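Malonyl CoA-acyl carrier protein transacylase (Clostridium perfringens, PDB 3PTW) probably catalyses transfer of the malonyl group from malonyl-CoA to acyl carrier protein, the step that supplies extender units for fatty acid synthesis. Local coordinates at residues E21-F26 / V32-S37; A65-N70 / D108-V113. All coordinates share one frame; numbering follows the deposited sequence.

Contact 1. Residues E21-F26 / V32-S37; sequences EFFDNF and VFKRSS
Phe23 and Phe33 meet in an offset edge-to-face (T-shaped) aromatic pair that joins two consecutive helices, 20-25 and 27-40, of the acyltransferase domain; Phe26 is the N-cap of the second. The ring centroids lie 5.9 Å apart and the planes are turned 89° to each other, with the edge of Phe23 directed at the face of Phe33. The leading atom is Phe23 CD1, which comes to 4.0 Å from Phe33 CB and equally close to Phe33 CG. Phe23 reaches across because its CG stands trans to the backbone N (chi1 176°), carrying the ring out from helix 20-25 toward the next helix. Phe33, in turn, is buried; its ring meets that of Phe49 and its side chain touches Ala72, so the aromatic pair belongs to a larger cluster in which Phe49 meets Phe23 edge-to-face as well. Lys34, an exposed neighbour of Phe33 on helix 27-40, reaches the Phe23 ring too: its chain bends at chi2 (70°) and crosses the Phe23 side chain at about a right angle, bringing the ammonium group to the rim of the ring rather than over its face. The charge itself is answered by a salt bridge to Glu45 of helix 44-49, a residue that both phenylalanines also touch. Lys34 NZ lies near the plane of the Phe23 ring, 3.9 Å from Phe23 CZ.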
ATOM      1  N   GLU A  21      18.934  -5.881   6.548  1.00 36.70           N
ATOM      2  CA  GLU A  21      19.336  -7.300   6.589  1.00 36.72           C
ATOM      3  C   GLU A  21      19.413  -7.906   5.196  1.00 36.68           C
ATOM      4  O   GLU A  21      20.327  -8.689   4.907  1.00 37.46           O
ATOM      5  CB  GLU A  21      18.433  -8.132   7.504  1.00 36.08           C
ATOM      6  CG  GLU A  21      18.645  -7.849   8.987  1.00 45.92           C
ATOM      7  CD  GLU A  21      17.822  -8.742   9.900  1.00 36.53           C
ATOM      8  OE1 GLU A  21      17.159  -9.689   9.431  1.00 45.24           O
ATOM      9  OE2 GLU A  21      17.850  -8.497  11.114  1.00 46.97           O
ATOM     10  N   PHE A  22      18.471  -7.533   4.330  1.00 35.16           N
ATOM     11  CA  PHE A  22      18.554  -7.930   2.922  1.00 34.33           C
ATOM     12  C   PHE A  22      19.719  -7.270   2.211  1.00 35.45           C
ATOM     13  O   PHE A  22      20.403  -7.914   1.404  1.00 35.19           O
ATOM     14  CB  PHE A  22      17.246  -7.654   2.185  1.00 32.18           C
ATOM     15  CG  PHE A  22      16.272  -8.786   2.282  1.00 38.89           C
ATOM     16  CD1 PHE A  22      16.106  -9.662   1.214  1.00 31.32           C
ATOM     17  CD2 PHE A  22      15.561  -9.009   3.457  1.00 31.19           C
ATOM     18  CE1 PHE A  22      15.217 -10.729   1.299  1.00 38.56           C
ATOM     19  CE2 PHE A  22      14.677 -10.073   3.555  1.00 39.08           C
ATOM     20  CZ  PHE A  22      14.507 -10.938   2.464  1.00 31.24           C
ATOM     21  N   PHE A  23      19.931  -5.990   2.514  1.00 36.42           N
ATOM     22  CA  PHE A  23      21.022  -5.221   1.920  1.00 37.64           C
ATOM     23  C   PHE A  23      22.347  -5.926   2.171  1.00 38.82           C
ATOM     24  O   PHE A  23      23.133  -6.098   1.246  1.00 39.08           O
ATOM     25  CB  PHE A  23      21.070  -3.790   2.483  1.00 37.89           C
ATOM     26  CG  PHE A  23      22.242  -2.978   1.981  1.00 39.56           C
ATOM     27  CD1 PHE A  23      22.121  -2.188   0.837  1.00 38.10           C
ATOM     28  CD2 PHE A  23      23.477  -3.019   2.642  1.00 39.82           C
ATOM     29  CE1 PHE A  23      23.207  -1.444   0.365  1.00 40.01           C
ATOM     30  CE2 PHE A  23      24.572  -2.286   2.177  1.00 41.29           C
ATOM     31  CZ  PHE A  23      24.436  -1.496   1.039  1.00 39.99           C
ATOM     32  N   ASP A  24      22.568  -6.342   3.421  1.00 39.76           N
ATOM     33  CA  ASP A  24      23.824  -6.971   3.833  1.00 41.50           C
ATOM     34  C   ASP A  24      23.978  -8.423   3.405  1.00 41.25           C
ATOM     35  O   ASP A  24      25.091  -8.945   3.372  1.00 41.66           O
ATOM     36  CB  ASP A  24      24.002  -6.877   5.352  1.00 42.83           C
ATOM     37  CG  ASP A  24      24.147  -5.448   5.836  1.00 37.21           C
ATOM     38  OD1 ASP A  24      24.479  -4.577   5.019  1.00 43.17           O
ATOM     39  OD2 ASP A  24      23.939  -5.199   7.044  1.00 44.06           O
ATOM     40  N   ASN A  25      22.872  -9.080   3.078  1.00 40.43           N
ATOM     41  CA  ASN A  25      22.915 -10.535   2.874  1.00 40.90           C
ATOM     42  C   ASN A  25      22.614 -10.996   1.456  1.00 40.06           C
ATOM     43  O   ASN A  25      22.867 -12.148   1.114  1.00 40.30           O
ATOM     44  CB  ASN A  25      21.994 -11.235   3.878  1.00 41.13           C
ATOM     45  CG  ASN A  25      22.451 -11.038   5.303  1.00 38.37           C
ATOM     46  OD1 ASN A  25      23.376 -11.698   5.762  1.00 43.06           O
ATOM     47  ND2 ASN A  25      21.817 -10.112   6.005  1.00 41.78           N
ATOM     48  N   PHE A  26      22.077 -10.096   0.633  1.00 39.21           N
ATOM     49  CA  PHE A  26      21.796 -10.425  -0.755  1.00 39.19           C
ATOM     50  C   PHE A  26      22.335  -9.354  -1.689  1.00 40.41           C
ATOM     51  O   PHE A  26      21.995  -8.178  -1.548  1.00 40.58           O
ATOM     52  CB  PHE A  26      20.293 -10.671  -0.950  1.00 37.76           C
ATOM     53  CG  PHE A  26      19.740 -11.707  -0.015  1.00 36.09           C
ATOM     54  CD1 PHE A  26      20.036 -13.060  -0.203  1.00 38.01           C
ATOM     55  CD2 PHE A  26      18.995 -11.330   1.097  1.00 37.37           C
ATOM     56  CE1 PHE A  26      19.556 -14.022   0.688  1.00 36.83           C
ATOM     57  CE2 PHE A  26      18.507 -12.283   1.996  1.00 36.12           C
ATOM     58  CZ  PHE A  26      18.787 -13.630   1.789  1.00 37.93           C
ATOM     59  N   VAL A  32      19.731  -3.040  -5.658  1.00 41.23           N
ATOM     60  CA  VAL A  32      18.501  -2.259  -5.743  1.00 39.43           C
ATOM     61  C   VAL A  32      18.623  -0.912  -5.028  1.00 38.78           C
ATOM     62  O   VAL A  32      18.113   0.108  -5.516  1.00 38.16           O
ATOM     63  CB  VAL A  32      17.271  -3.050  -5.249  1.00 38.18           C
ATOM     64  CG1 VAL A  32      16.098  -2.117  -4.992  1.00 32.12           C
ATOM     65  CG2 VAL A  32      16.887  -4.102  -6.276  1.00 33.12           C
ATOM     66  N   PHE A  33      19.303  -0.909  -3.883  1.00 38.56           N
ATOM     67  CA  PHE A  33      19.519   0.322  -3.119  1.00 38.43           C
ATOM     68  C   PHE A  33      20.442   1.270  -3.857  1.00 38.56           C
ATOM     69  O   PHE A  33      20.217   2.486  -3.872  1.00 38.20           O
ATOM     70  CB  PHE A  33      20.050   0.020  -1.707  1.00 39.37           C
ATOM     71  CG  PHE A  33      18.967  -0.178  -0.701  1.00 31.09           C
ATOM     72  CD1 PHE A  33      18.531   0.883   0.088  1.00 38.86           C
ATOM     73  CD2 PHE A  33      18.329  -1.413  -0.582  1.00 38.50           C
ATOM     74  CE1 PHE A  33      17.495   0.714   1.003  1.00 30.75           C
ATOM     75  CE2 PHE A  33      17.297  -1.593   0.331  1.00 30.75           C
ATOM     76  CZ  PHE A  33      16.876  -0.514   1.127  1.00 37.93           C
ATOM     77  N   LYS A  34      21.479   0.700  -4.474  1.00 39.02           N
ATOM     78  CA  LYS A  34      22.411   1.451  -5.312  1.00 39.38           C
ATOM     79  C   LYS A  34      21.666   2.186  -6.436  1.00 38.54           C
ATOM     80  O   LYS A  34      21.885   3.374  -6.665  1.00 38.69           O
ATOM     81  CB  LYS A  34      23.480   0.511  -5.889  1.00 39.85           C
ATOM     82  CG  LYS A  34      24.870   0.653  -5.276  1.00 46.98           C
ATOM     83  CD  LYS A  34      24.957   0.145  -3.851  1.00 41.30           C
ATOM     84  CE  LYS A  34      26.330   0.438  -3.258  1.00 48.35           C
ATOM     85  NZ  LYS A  34      26.284   0.437  -1.768  1.00 42.97           N
ATOM     86  N   ARG A  35      20.760   1.479  -7.102  1.00 37.93           N
ATOM     87  CA  ARG A  35      19.998   2.028  -8.218  1.00 38.11           C
ATOM     88  C   ARG A  35      19.011   3.117  -7.774  1.00 38.19           C
ATOM     89  O   ARG A  35      18.751   4.074  -8.513  1.00 38.09           O
ATOM     90  CB  ARG A  35      19.252   0.904  -8.936  1.00 37.48           C
ATOM     91  CG  ARG A  35      20.144  -0.019  -9.759  1.00 47.77           C
ATOM     92  CD  ARG A  35      19.415  -1.312 -10.113  1.00 38.92           C
ATOM     93  NE  ARG A  35      18.202  -1.087 -10.905  1.00 47.86           N
ATOM     94  CZ  ARG A  35      17.195  -1.954 -11.030  1.00 38.95           C
ATOM     95  NH1 ARG A  35      16.139  -1.639 -11.780  1.00 47.26           N
ATOM     96  NH2 ARG A  35      17.228  -3.124 -10.407  1.00 47.25           N
ATOM     97  N   SER A  36      18.458   2.959  -6.571  1.00 37.95           N
ATOM     98  CA  SER A  36      17.483   3.904  -6.052  1.00 37.59           C
ATOM     99  C   SER A  36      18.193   5.204  -5.723  1.00 38.88           C
ATOM    100  O   SER A  36      17.707   6.298  -6.050  1.00 39.00           O
ATOM    101  CB  SER A  36      16.779   3.341  -4.813  1.00 36.57           C
ATOM    102  OG  SER A  36      15.781   4.248  -4.361  1.00 36.32           O
ATOM    103  N   SER A  37      19.347   5.070  -5.085  1.00 39.94           N
ATOM    104  CA  SER A  37      20.204   6.210  -4.804  1.00 42.01           C
ATOM    105  C   SER A  37      20.590   6.945  -6.080  1.00 43.31           C
ATOM    106  O   SER A  37      20.454   8.164  -6.145  1.00 43.43           O
ATOM    107  CB  SER A  37      21.448   5.772  -4.040  1.00 42.48           C
ATOM    108  OG  SER A  37      21.076   5.347  -2.753  1.00 39.04           O
TER

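Contact 2. Residues A65-N70 / D108-V113; sequences AIITTN and DGVKLV
Ile67 packs between helices 59-79 and 106-122, touching Val110 with one branch and Val113 with the other. Its CG2 methyl lies 3.6 Å from Val110 CG1, the two side chains sliding past one another in opposite directions. The other branch, Ile67 CG1, packs against Val113 CG2 at 3.6 Å, and here the side chains cross at a slant. The division follows from the first torsion of Ile67 (chi1 -70°), which sets CG1 beside the backbone N and swings CG2 to the far side, trans to that nitrogen. Val110 uses the same methyl twice: Val110 CG1 also rests 3.5 Å from Thr68 OG1, a van der Waals approach to a polar atom. That hydroxyl is engaged in hydrogen bonding with Pro64 O, one turn back in its own helix. No hydrogen bond links the two segments, and the four touching residues are all buried. Tyr95 of helix 93-100 packs on both Ile67 and Val113, covering this pair from a third helix. The axes of segments 65-70 and 108-113 approach to 9.3 Å and run at 158°, a nearly antiparallel apolar helix pair in the helical part of the acyltransferase fold, near the GxSxG sequence that probably forms the nucleophile elbow, as in related malonyltransferases.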
ATOM      1  N   ALA A  65      11.235   5.446   0.051  1.00 32.15           N
ATOM      2  CA  ALA A  65      11.935   4.597   1.010  1.00 32.44           C
ATOM      3  C   ALA A  65      11.327   3.192   1.027  1.00 31.63           C
ATOM      4  O   ALA A  65      12.041   2.208   0.871  1.00 32.45           O
ATOM      5  CB  ALA A  65      11.925   5.220   2.385  1.00 32.54           C
ATOM      6  N   ILE A  66      10.014   3.111   1.186  1.00 30.58           N
ATOM      7  CA  ILE A  66       9.295   1.824   1.195  1.00 31.16           C
ATOM      8  C   ILE A  66       9.376   1.097  -0.149  1.00 31.62           C
ATOM      9  O   ILE A  66       9.634  -0.111  -0.200  1.00 32.21           O
ATOM     10  CB  ILE A  66       7.826   2.011   1.651  1.00 31.00           C
ATOM     11  CG1 ILE A  66       7.809   2.384   3.133  1.00 24.48           C
ATOM     12  CG2 ILE A  66       6.971   0.759   1.361  1.00 22.89           C
ATOM     13  CD1 ILE A  66       6.459   2.673   3.687  1.00 31.72           C
ATOM     14  N   ILE A  67       9.195   1.844  -1.235  1.00 31.62           N
ATOM     15  CA  ILE A  67       9.232   1.280  -2.577  1.00 31.06           C
ATOM     16  C   ILE A  67      10.563   0.571  -2.858  1.00 30.76           C
ATOM     17  O   ILE A  67      10.570  -0.521  -3.437  1.00 30.18           O
ATOM     18  CB  ILE A  67       8.926   2.360  -3.647  1.00 31.33           C
ATOM     19  CG1 ILE A  67       7.450   2.785  -3.571  1.00 30.56           C
ATOM     20  CG2 ILE A  67       9.299   1.870  -5.051  1.00 31.08           C
ATOM     21  CD1 ILE A  67       6.436   1.662  -3.750  1.00 31.32           C
ATOM     22  N   THR A  68      11.661   1.202  -2.431  1.00 30.85           N
ATOM     23  CA  THR A  68      13.009   0.648  -2.556  1.00 31.45           C
ATOM     24  C   THR A  68      13.170  -0.606  -1.715  1.00 29.70           C
ATOM     25  O   THR A  68      13.748  -1.593  -2.163  1.00 29.29           O
ATOM     26  CB  THR A  68      14.108   1.672  -2.090  1.00 32.84           C
ATOM     27  OG1 THR A  68      13.994   2.886  -2.845  1.00 30.70           O
ATOM     28  CG2 THR A  68      15.507   1.087  -2.277  1.00 31.66           C
ATOM     29  N   THR A  69      12.688  -0.535  -0.484  1.00 29.21           N
ATOM     30  CA  THR A  69      12.752  -1.644   0.456  1.00 29.40           C
ATOM     31  C   THR A  69      11.965  -2.858  -0.064  1.00 29.78           C
ATOM     32  O   THR A  69      12.492  -3.983  -0.088  1.00 30.50           O
ATOM     33  CB  THR A  69      12.307  -1.168   1.854  1.00 29.63           C
ATOM     34  OG1 THR A  69      13.327  -0.300   2.382  1.00 28.97           O
ATOM     35  CG2 THR A  69      12.082  -2.340   2.816  1.00 27.62           C
ATOM     36  N   ASN A  70      10.729  -2.612  -0.501  1.00 28.87           N
ATOM     37  CA  ASN A  70       9.884  -3.633  -1.146  1.00 29.06           C
ATOM     38  C   ASN A  70      10.575  -4.323  -2.335  1.00 29.67           C
ATOM     39  O   ASN A  70      10.485  -5.541  -2.493  1.00 28.22           O
ATOM     40  CB  ASN A  70       8.532  -3.033  -1.583  1.00 28.39           C
ATOM     41  CG  ASN A  70       7.629  -2.644  -0.400  1.00 21.13           C
ATOM     42  OD1 ASN A  70       7.992  -2.830   0.753  1.00 29.31           O
ATOM     43  ND2 ASN A  70       6.442  -2.102  -0.694  1.00 28.44           N
ATOM     44  N   ASP A 108      11.865   4.727 -12.465  1.00 36.08           N
ATOM     45  CA  ASP A 108      10.725   5.612 -12.666  1.00 36.36           C
ATOM     46  C   ASP A 108       9.756   5.487 -11.502  1.00 35.65           C
ATOM     47  O   ASP A 108       9.178   6.478 -11.052  1.00 35.59           O
ATOM     48  CB  ASP A 108      10.025   5.303 -13.991  1.00 36.54           C
ATOM     49  CG  ASP A 108      10.917   5.549 -15.191  1.00 43.32           C
ATOM     50  OD1 ASP A 108      11.934   6.269 -15.063  1.00 38.10           O
ATOM     51  OD2 ASP A 108      10.602   5.020 -16.271  1.00 37.57           O
ATOM     52  N   GLY A 109       9.603   4.263 -11.006  1.00 35.05           N
ATOM     53  CA  GLY A 109       8.796   4.006  -9.821  1.00 34.13           C
ATOM     54  C   GLY A 109       9.242   4.856  -8.652  1.00 34.21           C
ATOM     55  O   GLY A 109       8.458   5.646  -8.122  1.00 34.46           O
ATOM     56  N   VAL A 110      10.506   4.730  -8.255  1.00 34.27           N
ATOM     57  CA  VAL A 110      10.965   5.466  -7.079  1.00 34.42           C
ATOM     58  C   VAL A 110      10.857   6.972  -7.237  1.00 34.62           C
ATOM     59  O   VAL A 110      10.339   7.626  -6.342  1.00 34.09           O
ATOM     60  CB  VAL A 110      12.363   5.053  -6.563  1.00 34.85           C
ATOM     61  CG1 VAL A 110      12.256   3.800  -5.739  1.00 43.60           C
ATOM     62  CG2 VAL A 110      13.380   4.902  -7.696  1.00 44.38           C
ATOM     63  N   LYS A 111      11.300   7.505  -8.383  1.00 35.81           N
ATOM     64  CA  LYS A 111      11.184   8.936  -8.660  1.00 36.63           C
ATOM     65  C   LYS A 111       9.735   9.413  -8.589  1.00 35.13           C
ATOM     66  O   LYS A 111       9.458  10.465  -8.019  1.00 35.22           O
ATOM     67  CB  LYS A 111      11.828   9.341 -10.007  1.00 38.84           C
ATOM     68  CG  LYS A 111      13.360   9.235 -10.049  1.00 40.45           C
ATOM     69  CD  LYS A 111      14.046  10.272 -10.970  1.00 42.91           C
ATOM     70  CE  LYS A 111      13.977   9.917 -12.450  1.00 41.85           C
ATOM     71  NZ  LYS A 111      13.829   8.442 -12.657  1.00 44.22           N
ATOM     72  N   LEU A 112       8.819   8.634  -9.158  1.00 33.86           N
ATOM     73  CA  LEU A 112       7.410   9.011  -9.210  1.00 33.36           C
ATOM     74  C   LEU A 112       6.750   9.105  -7.827  1.00 32.57           C
ATOM     75  O   LEU A 112       6.035  10.076  -7.534  1.00 32.47           O
ATOM     76  CB  LEU A 112       6.629   8.033 -10.097  1.00 33.25           C
ATOM     77  CG  LEU A 112       5.165   8.368 -10.378  1.00 39.24           C
ATOM     78  CD1 LEU A 112       5.042   9.692 -11.126  1.00 33.73           C
ATOM     79  CD2 LEU A 112       4.515   7.241 -11.168  1.00 33.60           C
ATOM     80  N   VAL A 113       6.990   8.109  -6.974  1.00 31.83           N
ATOM     81  CA  VAL A 113       6.313   8.082  -5.674  1.00 32.11           C
ATOM     82  C   VAL A 113       6.823   9.150  -4.699  1.00 32.38           C
ATOM     83  O   VAL A 113       6.098   9.561  -3.788  1.00 32.74           O
ATOM     84  CB  VAL A 113       6.300   6.685  -5.011  1.00 31.69           C
ATOM     85  CG1 VAL A 113       5.500   5.674  -5.877  1.00 25.56           C
ATOM     86  CG2 VAL A 113       7.722   6.207  -4.693  1.00 25.24           C
TER

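How the contacts relate
Both segments of contact 1 precede those of contact 2 in the sequence, and the two centres lie about 13 Å apart within one acyltransferase domain. Helix 27-40 connects them: while Phe33 serves contact 1, Ser36 one turn later probably hydrogen-bonds through OG to Thr68 OG1 at 2.7 Å and packs on Val110. Val32 and Phe33 also touch helix 59-79, at Thr68 and Thr69. Contact 1 is partly buried toward the periphery, about 21 Å from the centre of the chain, whereas contact 2 is buried at about 12 Å. Helix 27-40 thus packs on helices 59-79 and 106-122, tying the outer contact to the buried helix pair, whose Ile67 lies near, without touching, the probable nucleophile elbow.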